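Side-chain contacts in protein Thf1 (Thermosynechococcus elongatus, PDB 5MJR), which may take part in photosynthetic membrane biogenesis and associates with the FtsH protease complex involved in photosystem II repair: residues L184-E187 with K188-R191; D176-A179 with P180-L184. One frame throughout, in Å; residues are numbered along the deposited sequence.

Interaction 1 of 2, residues L184-E187 with K188-R191; sequences LPIE and KVKR. With SO4 (sulfate ion), chain B.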
loop_
_atom_site.group_PDB
_atom_site.type_symbol
_atom_site.label_atom_id
_atom_site.label_comp_id
_atom_site.label_asym_id
_atom_site.label_seq_id
_atom_site.Cartn_x
_atom_site.Cartn_y
_atom_site.Cartn_z
ATOM N N LEU A 184 1.858 13.321 7.190
ATOM C CA LEU A 184 1.667 11.920 7.471
ATOM C C LEU A 184 2.210 11.646 8.883
ATOM O O LEU A 184 3.280 12.118 9.241
ATOM C CB LEU A 184 2.384 11.105 6.378
ATOM C CG LEU A 184 2.145 9.696 6.187
ATOM C CD1 LEU A 184 0.784 9.316 5.756
ATOM C CD2 LEU A 184 3.176 9.126 5.272
ATOM N N PRO A 185 1.509 10.878 9.727
ATOM C CA PRO A 185 1.963 10.753 11.145
ATOM C C PRO A 185 3.090 9.751 11.279
ATOM O O PRO A 185 2.953 8.503 11.338
ATOM C CB PRO A 185 0.697 10.254 11.844
ATOM C CG PRO A 185 -0.009 9.490 10.760
ATOM C CD PRO A 185 0.198 10.275 9.529
ATOM N N ILE A 186 4.289 10.306 11.291
ATOM C CA ILE A 186 5.498 9.483 11.200
ATOM C C ILE A 186 5.660 8.528 12.442
ATOM O O ILE A 186 6.198 7.427 12.273
ATOM C CB ILE A 186 6.779 10.349 10.971
ATOM C CG1 ILE A 186 6.829 10.855 9.491
ATOM C CG2 ILE A 186 8.036 9.572 11.158
ATOM C CD1 ILE A 186 6.946 9.785 8.420
ATOM N N GLU A 187 5.144 8.875 13.624
ATOM C CA GLU A 187 5.269 7.896 14.713
ATOM C C GLU A 187 4.442 6.628 14.482
ATOM O O GLU A 187 4.848 5.517 14.826
ATOM C CB GLU A 187 5.024 8.464 16.130
ATOM C CG GLU A 187 6.105 9.486 16.612
ATOM C CD GLU A 187 7.546 8.896 16.605
ATOM O OE1 GLU A 187 7.773 7.929 17.396
ATOM O OE2 GLU A 187 8.428 9.405 15.816
ATOM N N LYS A 188 3.258 6.801 13.890
ATOM C CA LYS A 188 2.464 5.663 13.441
ATOM C C LYS A 188 3.062 4.926 12.267
ATOM O O LYS A 188 3.057 3.689 12.259
ATOM C CB LYS A 188 1.058 6.177 13.020
ATOM C CG LYS A 188 0.295 6.771 14.147
ATOM C CD LYS A 188 -1.126 7.109 13.661
ATOM C CE LYS A 188 -1.880 7.663 14.811
ATOM N NZ LYS A 188 -3.268 7.944 14.491
ATOM N N VAL A 189 3.714 5.630 11.342
ATOM C CA VAL A 189 4.461 4.987 10.290
ATOM C C VAL A 189 5.548 4.063 10.858
ATOM O O VAL A 189 5.719 2.926 10.393
ATOM C CB VAL A 189 5.019 5.980 9.288
ATOM C CG1 VAL A 189 5.962 5.358 8.292
ATOM C CG2 VAL A 189 3.901 6.710 8.542
ATOM N N LYS A 190 6.344 4.555 11.817
ATOM C CA LYS A 190 7.406 3.734 12.403
ATOM C C LYS A 190 6.799 2.453 12.956
ATOM O O LYS A 190 7.339 1.369 12.767
ATOM C CB LYS A 190 8.142 4.553 13.484
ATOM C CG LYS A 190 9.063 5.634 12.871
ATOM C CD LYS A 190 9.693 6.372 14.039
ATOM C CE LYS A 190 10.549 7.520 13.523
ATOM N NZ LYS A 190 11.293 8.126 14.586
ATOM N N ARG A 191 5.777 2.638 13.792
ATOM C CA ARG A 191 5.084 1.516 14.386
ATOM C C ARG A 191 4.623 0.503 13.355
ATOM O O ARG A 191 4.850 -0.710 13.481
ATOM C CB ARG A 191 3.892 2.049 15.193
ATOM C CG ARG A 191 2.933 0.964 15.677
ATOM C CD ARG A 191 1.542 1.568 16.046
ATOM N NE ARG A 191 0.795 1.899 14.842
ATOM C CZ ARG A 191 -0.312 2.629 14.788
ATOM N NH1 ARG A 191 -0.829 3.175 15.884
ATOM N NH2 ARG A 191 -0.875 2.882 13.586
HETATM S S SO4 B . -4.284 4.383 14.181
HETATM O O1 SO4 B . -4.559 5.776 13.687
HETATM O O2 SO4 B . -3.287 4.481 15.296
HETATM O O3 SO4 B . -3.728 3.627 13.012
HETATM O O4 SO4 B . -5.435 3.679 14.710
#

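Interaction 2 of 2, residues D176-A179 with P180-L184; sequences DQLA and PVIPL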
loop_
_atom_site.group_PDB
_atom_site.type_symbol
_atom_site.label_atom_id
_atom_site.label_comp_id
_atom_site.label_asym_id
_atom_site.label_seq_id
_atom_site.Cartn_x
_atom_site.Cartn_y
_atom_site.Cartn_z
ATOM N N ASP A 176 12.817 10.274 10.379
ATOM C CA ASP A 176 13.026 11.476 11.182
ATOM C C ASP A 176 13.176 12.761 10.365
ATOM O O ASP A 176 12.702 13.797 10.817
ATOM C CB ASP A 176 14.188 11.298 12.092
ATOM C CG ASP A 176 13.907 10.379 13.283
ATOM O OD1 ASP A 176 12.676 10.120 13.592
ATOM O OD2 ASP A 176 14.907 9.954 13.899
ATOM N N GLN A 177 13.795 12.689 9.212
ATOM C CA GLN A 177 13.922 13.855 8.338
ATOM C C GLN A 177 12.531 14.275 7.786
ATOM O O GLN A 177 12.246 15.407 7.514
ATOM C CB GLN A 177 14.836 13.542 7.163
ATOM C CG GLN A 177 16.309 13.400 7.483
ATOM C CD GLN A 177 17.223 13.306 6.295
ATOM O OE1 GLN A 177 17.942 12.296 6.082
ATOM N NE2 GLN A 177 17.253 14.396 5.531
ATOM N N LEU A 178 11.684 13.281 7.474
ATOM C CA LEU A 178 10.366 13.552 6.915
ATOM C C LEU A 178 9.409 14.129 7.976
ATOM O O LEU A 178 8.487 14.855 7.583
ATOM C CB LEU A 178 9.771 12.271 6.320
ATOM C CG LEU A 178 10.379 11.817 5.047
ATOM C CD1 LEU A 178 9.899 10.400 4.634
ATOM C CD2 LEU A 178 10.074 12.816 3.914
ATOM N N ALA A 179 9.593 13.807 9.227
ATOM C CA ALA A 179 8.581 14.096 10.260
ATOM C C ALA A 179 8.245 15.616 10.315
ATOM O O ALA A 179 7.046 15.928 10.377
ATOM C CB ALA A 179 9.026 13.558 11.624
ATOM N N PRO A 180 9.229 16.552 10.244
ATOM C CA PRO A 180 8.832 17.974 10.253
ATOM C C PRO A 180 8.309 18.512 8.941
ATOM O O PRO A 180 7.883 19.675 8.887
ATOM C CB PRO A 180 10.118 18.646 10.715
ATOM C CG PRO A 180 11.202 17.718 10.372
ATOM C CD PRO A 180 10.685 16.384 10.324
ATOM N N VAL A 181 8.396 17.715 7.872
ATOM C CA VAL A 181 8.099 18.160 6.523
ATOM C C VAL A 181 6.725 17.727 6.039
ATOM O O VAL A 181 6.119 18.527 5.302
ATOM C CB VAL A 181 9.231 17.627 5.539
ATOM C CG1 VAL A 181 8.943 17.865 4.076
ATOM C CG2 VAL A 181 10.573 18.204 5.936
ATOM N N ILE A 182 6.262 16.509 6.383
ATOM C CA ILE A 182 4.974 16.030 5.894
ATOM C C ILE A 182 4.033 15.794 7.049
ATOM O O ILE A 182 4.447 15.424 8.154
ATOM C CB ILE A 182 5.182 14.788 4.988
ATOM C CG1 ILE A 182 5.661 13.581 5.755
ATOM C CG2 ILE A 182 6.032 15.109 3.788
ATOM C CD1 ILE A 182 5.758 12.262 4.991
ATOM N N PRO A 183 2.689 15.864 6.764
ATOM C CA PRO A 183 1.669 15.675 7.777
ATOM C C PRO A 183 1.319 14.222 8.020
ATOM O O PRO A 183 0.527 13.920 8.936
ATOM C CB PRO A 183 0.468 16.489 7.253
ATOM C CG PRO A 183 0.683 16.477 5.790
ATOM C CD PRO A 183 2.122 16.492 5.551
ATOM N N LEU A 184 1.858 13.321 7.190
ATOM C CA LEU A 184 1.667 11.920 7.471
ATOM C C LEU A 184 2.210 11.646 8.883
ATOM O O LEU A 184 3.280 12.118 9.241
ATOM C CB LEU A 184 2.384 11.105 6.378
ATOM C CG LEU A 184 2.145 9.696 6.187
ATOM C CD1 LEU A 184 0.784 9.316 5.756
ATOM C CD2 LEU A 184 3.176 9.126 5.272
HETATM O O HOH W 1 5.109 13.723 10.494
#

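Interaction 1 of 2, residues L184-E187 with K188-R191
V189 takes the carbonyl of P185 in the first turn of helix 186-198: its N donates to P185 O at 3.0 Å, in the carbonyl plane. P185 suits the N-cap end, since its ring nitrogen has no hydrogen to offer while its oxygen accepts. The next two backbone bonds, K190 N to I186 O and R191 N to E187 O, continue the i to i+4 pattern with donors tilted from the carbonyl planes. On the exposed side E187 and K190 run side by side. E187 bends at chi2 (-57°) and brings OE2 to 3.4 Å from K190 NZ, a weak hydrogen bond within a salt bridge; the same amine has a stronger partner in D176. K188, extended beyond CG, passes P185 CG with its CD at an oblique angle and reaches a sulfate, NZ to O1 2.6 Å. R191 bends at chi3 (75°) and grips the same ion: NH1 donates to O2 at 2.8 Å, NH2 to O3 at 3.0 Å; NE and NH2 also hydrogen-bond just beyond 184-191. L184 and V189 meet by methyls on the buried side. Two cations converging on one probably crystallisation-derived sulfate imply a positive patch able to hold an anion.

Interaction 2 of 2, residues D176-A179 with P180-L184
D176 meets P180 through its backbone oxygen, which lies 3.3 Å from P180 CD; proline has no N-H to return the bond that a continuing helix would make here. The carboxylate of D176 points elsewhere, to K190. Q177 likewise presents its carbonyl: O sits 3.6 Å from V181 CG2, the methyl that chi1 of 172° sets beside the backbone N, while the side chain of Q177 touches L123 and L127. L178 carries the turn. Its oxygen accepts two N-H groups. V181 N lies 2.9 Å from L178 O, well above the carbonyl plane, and I182 N lies 3.0 Å from L178 O, nearly in line with the C=O bond. The pair lets one carbonyl satisfy two amides as the chain leaves the helix. On the buried side, L178 CB packs on I182 CD1 at 4.2 Å, and two branched apolar residues suit this place. A179 sets its single methyl against P180 CD. A water lies 2.9 Å from A179 O; the same water is 2.7 Å from L184 O, and by hydrogen-bonding to these carbonyls it spans the loop. The turn follows helix 171-178 and leads toward helix 186-198: I182 rests on L130 and V181 on N131 of helix 123-131, while L184 touches H144 and Y148 in a neighbouring loop.

In the fold
Interactions 1 and 2 are successive pieces of one chain, sharing L184: interaction 2 lies at the C-terminal side of helix 171-178 and in the loop after it, and interaction 1 starts helix 186-198. Both are partly buried, interaction 2 farther from the centre of the chain. The buried residues are apolar in both, while the exposed side is charged in interaction 1 and includes alanine and prolines in interaction 2. Regular backbone bonds with lysine, arginine and glutamate side chains mark the first; a shared carbonyl, P180 and a bridging water mark the second. The salt bridge of K190 NZ with D176 OD1 at 2.6 Å and I186 packing on A179 tie the consecutive helices together.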